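Tubulin-like protein CetZ (Methanosaeta thermophila, PDB 3ZID) binds and hydrolyses GTP as an archaeal relative of tubulin and FtsZ, and is thought to take part in the control of cell shape. Local coordinates at residues G76-R79 with S80-K83; L143-R146 with E147-T150; Y283-V286 with D287-T290; I250-S253 with L254-V257; L94-I97 with E98-D102. All coordinates share one frame; numbering follows the deposited sequence.

Interaction 1: residues G76-R79 with S80-K83; sequences GANR and SKGK
Asn78 turns its side-chain amide back over Ser80 and Lys81 at the start of helix 79-98, where it serves as N-cap. Its CG stands anti to the backbone N (chi1 -170°), which swings OD1 over the first turn. There OD1 accepts from Lys81 N at 3.2 Å, the donor lying well above the plane of the amide carbonyl and not on a lone pair, and more weakly from Ser80 N at 2.9 Å. The other branch of the amide, ND2, rests against CG of Lys81 at 3.7 Å; the two side chains pass at a slant, and the lysine then leads away from the cap.

Beneath the cap the helical ladder begins, with Gly82 N on Asn78 O and Lys83 N on Arg79 O, the latter at 2.8 Å. CG of Lys83 packs against that same Arg79 O, and the extended lysine chain crosses the arginine obliquely. Arg79 bends at chi3, bringing its NH2 to 3.7 Å from NZ of Lys83. Both cationic ends are bound to one acceptor, Glu162 OE2 of helix 150-165, while Arg79 NH1 also bonds to Ser118 OG.

Gly76, two residues before the cap, touches GDP, so this loop borders the nucleotide pocket. The shared carboxylate probably offsets the two cations gathered round it, while the asparagine supplies an acceptor for amides that lack a preceding-turn carbonyl.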
# COMPACT_ATOMS: atom_id res chain seq x y z
N GLY A 76 -18.08 -2.01 8.77
CA GLY A 76 -17.62 -0.70 9.20
C GLY A 76 -16.12 -0.67 9.40
O GLY A 76 -15.37 -1.15 8.56
N ALA A 77 -15.67 -0.13 10.52
CA ALA A 77 -14.23 -0.11 10.79
C ALA A 77 -13.86 -1.16 11.84
O ALA A 77 -12.78 -1.11 12.43
CB ALA A 77 -13.79 1.28 11.24
N ASN A 78 -14.76 -2.12 12.04
CA ASN A 78 -14.56 -3.17 13.02
C ASN A 78 -13.80 -4.36 12.46
O ASN A 78 -14.37 -5.18 11.73
CB ASN A 78 -15.92 -3.63 13.56
CG ASN A 78 -15.81 -4.56 14.77
OD1 ASN A 78 -14.82 -5.28 14.95
ND2 ASN A 78 -16.84 -4.54 15.60
N ARG A 79 -12.52 -4.46 12.79
CA ARG A 79 -11.68 -5.53 12.25
C ARG A 79 -12.11 -6.92 12.73
O ARG A 79 -11.94 -7.90 12.00
CB ARG A 79 -10.21 -5.26 12.56
CG ARG A 79 -9.70 -4.05 11.75
CD ARG A 79 -8.24 -3.69 12.00
NE ARG A 79 -7.42 -4.78 12.53
CZ ARG A 79 -6.76 -5.66 11.78
NH1 ARG A 79 -6.82 -5.61 10.46
NH2 ARG A 79 -6.03 -6.59 12.37
N SER A 80 -12.68 -7.00 13.93
CA SER A 80 -13.16 -8.29 14.42
C SER A 80 -14.26 -8.82 13.52
O SER A 80 -14.25 -9.99 13.11
CB SER A 80 -13.67 -8.20 15.87
OG SER A 80 -12.62 -8.31 16.81
N LYS A 81 -15.20 -7.94 13.18
CA LYS A 81 -16.29 -8.33 12.29
C LYS A 81 -15.75 -8.63 10.90
O LYS A 81 -16.21 -9.54 10.21
CB LYS A 81 -17.35 -7.24 12.25
CG LYS A 81 -18.20 -7.22 13.51
CD LYS A 81 -19.59 -6.67 13.24
CE LYS A 81 -20.61 -7.31 14.17
NZ LYS A 81 -21.99 -6.79 13.94
N GLY A 82 -14.74 -7.87 10.51
CA GLY A 82 -14.10 -8.10 9.24
C GLY A 82 -13.53 -9.50 9.17
O GLY A 82 -13.75 -10.22 8.19
N LYS A 83 -12.79 -9.88 10.20
CA LYS A 83 -12.19 -11.21 10.25
C LYS A 83 -13.25 -12.30 10.21
O LYS A 83 -13.08 -13.29 9.50
CB LYS A 83 -11.31 -11.34 11.49
CG LYS A 83 -10.07 -10.49 11.42
CD LYS A 83 -9.31 -10.53 12.72
CE LYS A 83 -8.01 -9.76 12.62
NZ LYS A 83 -7.30 -9.69 13.92

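Interaction 2: residues L143-R146 with E147-T150; sequences LPFR and EEGT. With GDP (guanosine-5'-diphosphate), chain C.
Glu148 lays its side chain past the rim of the Phe145 ring, CG in the plane of the ring at its edge and OE2 3.5 Å from CD2. The pair closes a type I beta turn, Phe145 to Glu148, in the loop between strand 136-143 and helix 150-165 of the tubulin/FtsZ GTPase domain, where this loop binds the ribose hydroxyls of the nucleotide. Glu148 N donates to Phe145 O at 3.1 Å, so the turn holds the glutamate by its backbone while the extended side chain reaches back across it.

The carboxylate, its plane 72° from that of the ring, divides its work between two oxygens. OE1 is bonded to Phe145 N at 2.9 Å, the amide coming from above the carboxylate plane, and it also accepts from the ribose O3' of GDP. Pro144 CB packs against this oxygen as well. The amide of Phe145, a second-shell group, probably steadies the carboxylate that binds the ribose.

The ring also touches Asn176 and Gln177 of helix 176-179, Asn176 being a further GTP-binding residue. Phe145 CE2 lies 3.6 Å from O2' of GDP, the hydroxyl that donates to Glu148 OE2 at 2.6 Å.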
# COMPACT_ATOMS: atom_id res chain seq x y z
N LEU A 143 -1.66 3.88 4.24
CA LEU A 143 -1.70 4.40 5.62
C LEU A 143 -2.66 5.56 5.77
O LEU A 143 -2.86 6.30 4.81
CB LEU A 143 -0.31 4.88 6.04
CG LEU A 143 0.81 3.88 5.76
CD1 LEU A 143 2.15 4.48 6.13
CD2 LEU A 143 0.55 2.59 6.51
N PRO A 144 -3.22 5.75 6.98
CA PRO A 144 -4.25 6.78 7.20
C PRO A 144 -3.71 8.20 7.14
O PRO A 144 -2.50 8.41 7.22
CB PRO A 144 -4.77 6.47 8.61
CG PRO A 144 -3.63 5.81 9.29
CD PRO A 144 -2.93 5.00 8.22
N PHE A 145 -4.60 9.17 6.94
CA PHE A 145 -4.28 10.58 7.20
C PHE A 145 -3.95 10.73 8.68
O PHE A 145 -4.54 10.06 9.50
CB PHE A 145 -5.45 11.48 6.87
CG PHE A 145 -5.82 11.48 5.43
CD1 PHE A 145 -4.96 12.00 4.48
CD2 PHE A 145 -7.06 10.98 5.02
CE1 PHE A 145 -5.31 12.02 3.15
CE2 PHE A 145 -7.42 11.00 3.69
CZ PHE A 145 -6.54 11.52 2.75
N ARG A 146 -2.98 11.59 9.01
CA ARG A 146 -2.53 11.82 10.39
C ARG A 146 -3.66 12.10 11.38
O ARG A 146 -3.71 11.52 12.47
CB ARG A 146 -1.53 12.97 10.39
CG ARG A 146 -0.98 13.42 11.75
CD ARG A 146 0.07 14.49 11.48
NE ARG A 146 1.28 13.86 10.96
CZ ARG A 146 2.18 14.46 10.18
NH1 ARG A 146 1.99 15.71 9.78
NH2 ARG A 146 3.25 13.80 9.76
N GLU A 147 -4.58 12.97 10.99
CA GLU A 147 -5.64 13.36 11.90
C GLU A 147 -6.94 12.65 11.56
O GLU A 147 -8.03 13.16 11.82
CB GLU A 147 -5.82 14.87 11.96
CG GLU A 147 -4.68 15.59 12.69
CD GLU A 147 -4.68 17.09 12.46
OE1 GLU A 147 -5.59 17.59 11.75
OE2 GLU A 147 -3.77 17.78 12.97
N GLU A 148 -6.83 11.47 10.97
CA GLU A 148 -7.97 10.57 10.96
C GLU A 148 -8.14 10.04 12.37
O GLU A 148 -7.20 10.08 13.18
CB GLU A 148 -7.83 9.45 9.93
CG GLU A 148 -8.40 9.85 8.57
CD GLU A 148 -8.24 8.78 7.51
OE1 GLU A 148 -7.23 8.04 7.54
OE2 GLU A 148 -9.13 8.69 6.64
N GLY A 149 -9.33 9.55 12.66
CA GLY A 149 -9.71 9.18 14.00
C GLY A 149 -8.93 8.08 14.70
O GLY A 149 -8.07 7.41 14.12
N THR A 150 -9.30 7.88 15.96
CA THR A 150 -8.69 6.90 16.83
C THR A 150 -8.75 5.48 16.30
O THR A 150 -7.78 4.75 16.38
CB THR A 150 -9.39 6.93 18.20
OG1 THR A 150 -9.40 8.27 18.71
CG2 THR A 150 -8.70 6.00 19.18
PB GDP C . -12.82 -0.56 4.26
O1B GDP C . -11.61 -1.46 4.03
O2B GDP C . -13.68 -0.53 3.01
O3B GDP C . -13.60 -1.11 5.44
O3A GDP C . -12.33 0.91 4.67
PA GDP C . -11.48 1.85 3.68
O1A GDP C . -12.32 2.99 3.20
O2A GDP C . -10.81 1.11 2.55
O5' GDP C . -10.35 2.33 4.70
C5' GDP C . -10.34 3.68 5.13
C4' GDP C . -8.91 4.19 4.99
O4' GDP C . -8.59 4.20 3.60
C3' GDP C . -8.86 5.62 5.47
O3' GDP C . -7.52 5.85 5.89
C2' GDP C . -9.16 6.39 4.21
O2' GDP C . -8.56 7.68 4.29
C1' GDP C . -8.47 5.56 3.15
N9 GDP C . -9.11 5.58 1.83
C8 GDP C . -10.39 5.33 1.54
N7 GDP C . -10.59 5.38 0.20
C5 GDP C . -9.40 5.68 -0.37
C6 GDP C . -8.89 5.86 -1.73
O6 GDP C . -9.66 5.79 -2.70
N1 GDP C . -7.59 6.13 -1.88
C2 GDP C . -6.75 6.24 -0.84
N2 GDP C . -5.46 6.52 -1.10
N3 GDP C . -7.13 6.08 0.45
C4 GDP C . -8.42 5.79 0.72

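Interaction 3: residues Y283-V286 with D287-T290; sequences YLNV and DEIT
The chain passes from an extended Asn285 (phi/psi -103/103°) into helix 286-296, whose first rung is the bond from Ile289 N to Asn285 O, 2.9 Å long. Asn285 is the N-cap. A chi1 of -177° folds its amide toward the helix, and OD1 accepts from Glu288 N at 3.1 Å, the donor standing above the carbonyl plane. The side chain of Glu288 crosses that of Asn285 at about a right angle, and its OE1 comes back to 3.5 Å from Asn285 CB. A water accepting from Asn285 N at 2.7 Å also lies 2.8 Å from Glu288 OE1 and 3.1 Å from Tyr283 O, bridging the three.

At the next residue, Val286 O is held by two donors of Thr290, its N and, at 2.8 Å, its OG1, which reach the oxygen from opposite faces of its plane. On the inner side Ile289 CD1 touches Leu284 CB at 4.4 Å, and both side chains rest on Ile277 of strand 270-279.

The helix start therefore has a polar outer side and an apolar inner one: the asparagine side-chain carbonyl takes Glu288 N and the water takes the cap's own N-H, while the threonine hydroxyl finds its acceptor within its own helix.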
# COMPACT_ATOMS: atom_id res chain seq x y z
N TYR A 283 17.98 8.42 -25.34
CA TYR A 283 18.20 8.98 -24.02
C TYR A 283 19.01 8.09 -23.10
O TYR A 283 19.38 8.53 -22.01
CB TYR A 283 16.87 9.26 -23.35
CG TYR A 283 16.06 10.32 -24.04
CD1 TYR A 283 16.60 11.58 -24.30
CD2 TYR A 283 14.74 10.09 -24.39
CE1 TYR A 283 15.86 12.57 -24.90
CE2 TYR A 283 13.98 11.07 -24.99
CZ TYR A 283 14.55 12.32 -25.25
OH TYR A 283 13.80 13.30 -25.84
N LEU A 284 19.25 6.85 -23.50
CA LEU A 284 19.80 5.83 -22.58
C LEU A 284 21.28 5.56 -22.79
O LEU A 284 21.68 4.86 -23.72
CB LEU A 284 19.01 4.52 -22.67
CG LEU A 284 17.50 4.61 -22.44
CD1 LEU A 284 16.82 3.28 -22.72
CD2 LEU A 284 17.14 5.12 -21.05
N ASN A 285 22.09 6.14 -21.92
CA ASN A 285 23.52 5.95 -21.94
C ASN A 285 23.85 4.98 -20.81
O ASN A 285 23.82 5.36 -19.64
CB ASN A 285 24.19 7.31 -21.72
CG ASN A 285 25.71 7.25 -21.79
OD1 ASN A 285 26.34 6.25 -21.43
ND2 ASN A 285 26.31 8.34 -22.24
N VAL A 286 24.12 3.73 -21.17
CA VAL A 286 24.37 2.69 -20.18
C VAL A 286 25.50 3.01 -19.22
O VAL A 286 25.41 2.75 -18.02
CB VAL A 286 24.61 1.32 -20.85
CG1 VAL A 286 24.70 0.23 -19.79
CG2 VAL A 286 23.50 1.03 -21.81
N ASP A 287 26.57 3.58 -19.75
CA ASP A 287 27.71 3.96 -18.96
C ASP A 287 27.35 5.02 -17.93
O ASP A 287 27.72 4.91 -16.76
CB ASP A 287 28.81 4.51 -19.87
CG ASP A 287 30.08 4.84 -19.11
OD1 ASP A 287 30.34 4.21 -18.07
OD2 ASP A 287 30.82 5.74 -19.56
N GLU A 288 26.62 6.03 -18.37
CA GLU A 288 26.15 7.08 -17.47
C GLU A 288 25.21 6.51 -16.40
O GLU A 288 25.32 6.85 -15.23
CB GLU A 288 25.45 8.21 -18.24
CG GLU A 288 24.64 9.14 -17.37
CD GLU A 288 23.82 10.14 -18.18
OE1 GLU A 288 23.57 9.88 -19.37
OE2 GLU A 288 23.39 11.17 -17.59
N ILE A 289 24.29 5.64 -16.81
CA ILE A 289 23.32 5.08 -15.86
C ILE A 289 24.07 4.26 -14.81
O ILE A 289 23.78 4.36 -13.61
CB ILE A 289 22.29 4.21 -16.57
CG1 ILE A 289 21.41 5.10 -17.46
CG2 ILE A 289 21.45 3.43 -15.55
CD1 ILE A 289 20.75 4.37 -18.62
N THR A 290 25.03 3.47 -15.27
CA THR A 290 25.84 2.64 -14.40
C THR A 290 26.58 3.46 -13.36
O THR A 290 26.57 3.13 -12.16
CB THR A 290 26.79 1.77 -15.23
OG1 THR A 290 25.99 0.90 -16.05
CG2 THR A 290 27.66 0.92 -14.32
O HOH W 1 21.63 7.88 -19.96

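Interaction 4: residues I250-S253 with L254-V257; sequences IKNS and LREV
Asn252 and Arg255 meet through an amide oxygen set over a guanidinium face: their side chains lie side by side and point the same way, with the amide and guanidinium planes 34° apart. Asn252 OD1 is 3.1 Å from Arg255 CZ and displaced toward the rim. Its approach to NH1 and NE is at too poor an angle for hydrogen bonds, so the attraction is probably one of a partial negative charge over a cationic plane. Arg255 reaches this place with CG between its own backbone N and carbonyl carbon (chi1 52°), which also presses CG to 3.1 Å from Asn252 O.

Hydrogen bonds follow the chain out of the helix. Leu254 N donates to Lys251 O at 3.0 Å, coming from above the carbonyl plane, an i to i-3 bond. Ser253 OG donates to Ile250 O at 2.8 Å, a shorter bond than the weak backbone one from Ser253 N to the same oxygen.

Apolar contact lies on the inner side. Leu254 CD1 approaches Ile250 CG2 at 4.3 Å, and both leucine and isoleucine press on Leu296 of helix 286-296 and on strand 270-279. Ser253 O, in addition, accepts from Ser318 OG of strand 315-322.

The whole is a helix C-terminus unwinding into a loop, here where helix 246-252 packs on the mixed sheet of the C-terminal domain of the tubulin/FtsZ fold.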
# COMPACT_ATOMS: atom_id res chain seq x y z
N ILE A 250 17.03 9.87 -11.96
CA ILE A 250 17.29 8.87 -10.92
C ILE A 250 17.19 9.45 -9.53
O ILE A 250 16.46 8.90 -8.70
CB ILE A 250 18.63 8.15 -11.07
CG1 ILE A 250 18.58 7.21 -12.26
CG2 ILE A 250 18.94 7.35 -9.79
CD1 ILE A 250 19.91 6.58 -12.62
N LYS A 251 17.82 10.59 -9.27
CA LYS A 251 17.73 11.27 -7.97
C LYS A 251 16.32 11.68 -7.54
O LYS A 251 15.96 11.51 -6.39
CB LYS A 251 18.61 12.54 -7.97
CG LYS A 251 18.40 13.40 -6.72
CD LYS A 251 19.41 14.55 -6.60
CE LYS A 251 19.16 15.34 -5.31
NZ LYS A 251 20.26 16.29 -4.97
N ASN A 252 15.56 12.26 -8.47
CA ASN A 252 14.20 12.74 -8.20
C ASN A 252 13.16 11.66 -7.82
O ASN A 252 12.16 11.95 -7.19
CB ASN A 252 13.70 13.52 -9.40
CG ASN A 252 14.33 14.87 -9.50
OD1 ASN A 252 14.87 15.37 -8.53
ND2 ASN A 252 14.34 15.42 -10.71
N SER A 253 13.38 10.44 -8.30
CA SER A 253 12.57 9.26 -7.94
C SER A 253 12.97 8.71 -6.59
O SER A 253 12.29 7.84 -6.05
CB SER A 253 12.72 8.15 -8.97
OG SER A 253 13.98 7.52 -8.80
N LEU A 254 14.12 9.15 -6.08
CA LEU A 254 14.55 8.69 -4.76
C LEU A 254 14.41 9.75 -3.69
O LEU A 254 14.65 9.48 -2.52
CB LEU A 254 16.00 8.22 -4.77
CG LEU A 254 16.29 7.02 -5.64
CD1 LEU A 254 17.79 6.84 -5.63
CD2 LEU A 254 15.57 5.85 -5.03
N ARG A 255 13.89 10.91 -4.03
CA ARG A 255 13.78 11.91 -3.00
C ARG A 255 12.36 11.78 -2.50
O ARG A 255 11.49 11.29 -3.25
CB ARG A 255 14.05 13.30 -3.58
CG ARG A 255 13.21 13.60 -4.78
CD ARG A 255 13.48 14.97 -5.34
NE ARG A 255 12.47 15.32 -6.34
CZ ARG A 255 12.42 16.48 -7.00
NH1 ARG A 255 13.35 17.41 -6.77
NH2 ARG A 255 11.46 16.69 -7.89
N GLU A 256 12.12 12.27 -1.29
CA GLU A 256 10.84 12.07 -0.60
C GLU A 256 9.65 12.42 -1.46
O GLU A 256 8.69 11.66 -1.55
CB GLU A 256 10.78 12.92 0.68
CG GLU A 256 11.63 12.45 1.83
CD GLU A 256 13.05 12.99 1.78
OE1 GLU A 256 13.46 13.53 0.72
OE2 GLU A 256 13.75 12.91 2.82
N VAL A 257 9.75 13.57 -2.12
CA VAL A 257 8.67 14.08 -2.97
C VAL A 257 8.33 13.08 -4.09
O VAL A 257 7.24 13.11 -4.63
CB VAL A 257 9.03 15.48 -3.51
CG1 VAL A 257 7.91 16.05 -4.36
CG2 VAL A 257 9.32 16.40 -2.33

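Interaction 5: residues L94-I97 with E98-D102; sequences LEEI and EKRGD
Arg100 holds Glu96 side-on, and this salt bridge is the tight part of the contact. Both NE and NH2 of the arginine go to one oxygen, Glu96 OE2, with NH2 at 3.0 Å and NE at 3.2 Å. OE2 lies at the edge of the guanidinium and in its plane, whereas the carboxylate is turned 79° against that plane, and the two nitrogens reach OE2 from opposite faces of the carboxylate. Glu96 starts away from the turn; the bend at chi2 (53°) brings its carboxylate round to the arginine. NH1 forms salt bridges with Asp65 and Glu44, which together with Glu96 probably restrain the guanidinium. The backbone O of Glu96 is buried here without a polar partner in the model.

Behind this pair helix 79-98 ends. Glu98 N still bonds to Leu94 O at 2.9 Å and Lys99 N to Glu95 O, but Arg100 N turns back to Ile97 O at 3.0 Å, and a type I beta turn from Glu98 to Gly101 releases the chain toward strand 105-111. This is a helix-to-strand link of the Rossmann-like GTPase domain. Ile97 faces inward, against Leu5 and Leu7 of strand 3-9, Ile46 of strand 42-49 and Leu128 of helix 117-131.

The outer face is looser. Lys99 runs extended between Glu95 and Glu96, its NZ 4.1 Å from Glu95 OE2 and equally far from Glu96 OE1, beyond salt-bridge distance from either. Contact there is made instead by the methylene carbons, with Lys99 CE 3.6 Å from Glu95 OE2.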
# COMPACT_ATOMS: atom_id res chain seq x y z
N LEU A 94 -11.74 -17.32 -2.23
CA LEU A 94 -10.68 -18.11 -2.84
C LEU A 94 -11.08 -18.83 -4.13
O LEU A 94 -10.27 -18.98 -5.06
CB LEU A 94 -10.13 -19.12 -1.83
CG LEU A 94 -9.39 -18.51 -0.65
CD1 LEU A 94 -9.15 -19.56 0.42
CD2 LEU A 94 -8.07 -17.98 -1.15
N GLU A 95 -12.33 -19.27 -4.20
CA GLU A 95 -12.86 -19.91 -5.39
C GLU A 95 -12.79 -18.96 -6.59
O GLU A 95 -12.36 -19.34 -7.68
CB GLU A 95 -14.30 -20.37 -5.16
CG GLU A 95 -15.03 -20.78 -6.42
CD GLU A 95 -16.40 -21.36 -6.13
OE1 GLU A 95 -16.76 -21.48 -4.93
OE2 GLU A 95 -17.11 -21.73 -7.09
N GLU A 96 -13.20 -17.72 -6.36
CA GLU A 96 -13.19 -16.71 -7.41
C GLU A 96 -11.79 -16.49 -7.96
O GLU A 96 -11.61 -16.28 -9.16
CB GLU A 96 -13.77 -15.39 -6.89
CG GLU A 96 -13.78 -14.27 -7.92
CD GLU A 96 -14.46 -14.65 -9.22
OE1 GLU A 96 -15.44 -15.42 -9.19
OE2 GLU A 96 -13.98 -14.20 -10.29
N ILE A 97 -10.80 -16.53 -7.08
CA ILE A 97 -9.41 -16.39 -7.48
C ILE A 97 -8.93 -17.60 -8.28
O ILE A 97 -8.36 -17.45 -9.36
CB ILE A 97 -8.51 -16.17 -6.26
CG1 ILE A 97 -8.84 -14.82 -5.62
CG2 ILE A 97 -7.05 -16.30 -6.63
CD1 ILE A 97 -8.34 -14.66 -4.22
N GLU A 98 -9.19 -18.79 -7.75
CA GLU A 98 -8.74 -20.02 -8.41
C GLU A 98 -9.35 -20.24 -9.79
O GLU A 98 -8.73 -20.87 -10.65
CB GLU A 98 -8.97 -21.23 -7.50
CG GLU A 98 -7.99 -21.27 -6.34
CD GLU A 98 -8.44 -22.17 -5.20
OE1 GLU A 98 -9.57 -22.69 -5.26
OE2 GLU A 98 -7.65 -22.35 -4.25
N LYS A 99 -10.53 -19.69 -10.03
CA LYS A 99 -11.17 -19.76 -11.34
C LYS A 99 -10.32 -19.12 -12.44
O LYS A 99 -10.51 -19.43 -13.62
CB LYS A 99 -12.52 -19.05 -11.33
CG LYS A 99 -13.60 -19.71 -10.50
CD LYS A 99 -14.92 -18.97 -10.65
CE LYS A 99 -16.04 -19.66 -9.89
NZ LYS A 99 -17.35 -18.99 -10.08
N ARG A 100 -9.40 -18.24 -12.06
CA ARG A 100 -8.64 -17.48 -13.03
C ARG A 100 -7.25 -18.04 -13.29
O ARG A 100 -6.44 -17.41 -13.97
CB ARG A 100 -8.57 -16.02 -12.62
CG ARG A 100 -9.93 -15.48 -12.29
CD ARG A 100 -10.00 -13.97 -12.33
NE ARG A 100 -11.36 -13.54 -12.07
CZ ARG A 100 -11.85 -12.36 -12.43
NH1 ARG A 100 -11.08 -11.48 -13.07
NH2 ARG A 100 -13.11 -12.06 -12.14
N GLY A 101 -6.97 -19.23 -12.76
CA GLY A 101 -5.74 -19.92 -13.12
C GLY A 101 -4.57 -19.71 -12.19
O GLY A 101 -4.73 -19.42 -11.01
N ASP A 102 -3.37 -19.90 -12.73
CA ASP A 102 -2.15 -19.75 -11.95
C ASP A 102 -1.62 -18.35 -12.08
O ASP A 102 -1.87 -17.67 -13.07
CB ASP A 102 -1.07 -20.74 -12.39
CG ASP A 102 -1.20 -22.09 -11.72
OD1 ASP A 102 -1.79 -22.16 -10.62
OD2 ASP A 102 -0.69 -23.08 -12.28

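Overall arrangement
Interactions 1 and 5 both use helix 79-98, its capped start and its end, with centres about 25 Å apart. Interaction 1 opens beside the nucleotide pocket that interaction 2 enters directly, their centres about 17 Å apart. Interactions 3 and 4 lie on the mixed sheet away from the nucleotide; interaction 3 starts helix 286-296, against which interaction 4 packs. Interactions 2 and 3 are surface contacts, while 1, 4 and 5 are partly buried. Asparagine caps begin the helices of interactions 1 and 3; those of 4 and 5 are each followed by an arginine, laid under an amide in one and salt-bridged in the other. Interaction 2 alone binds ligand through a side chain.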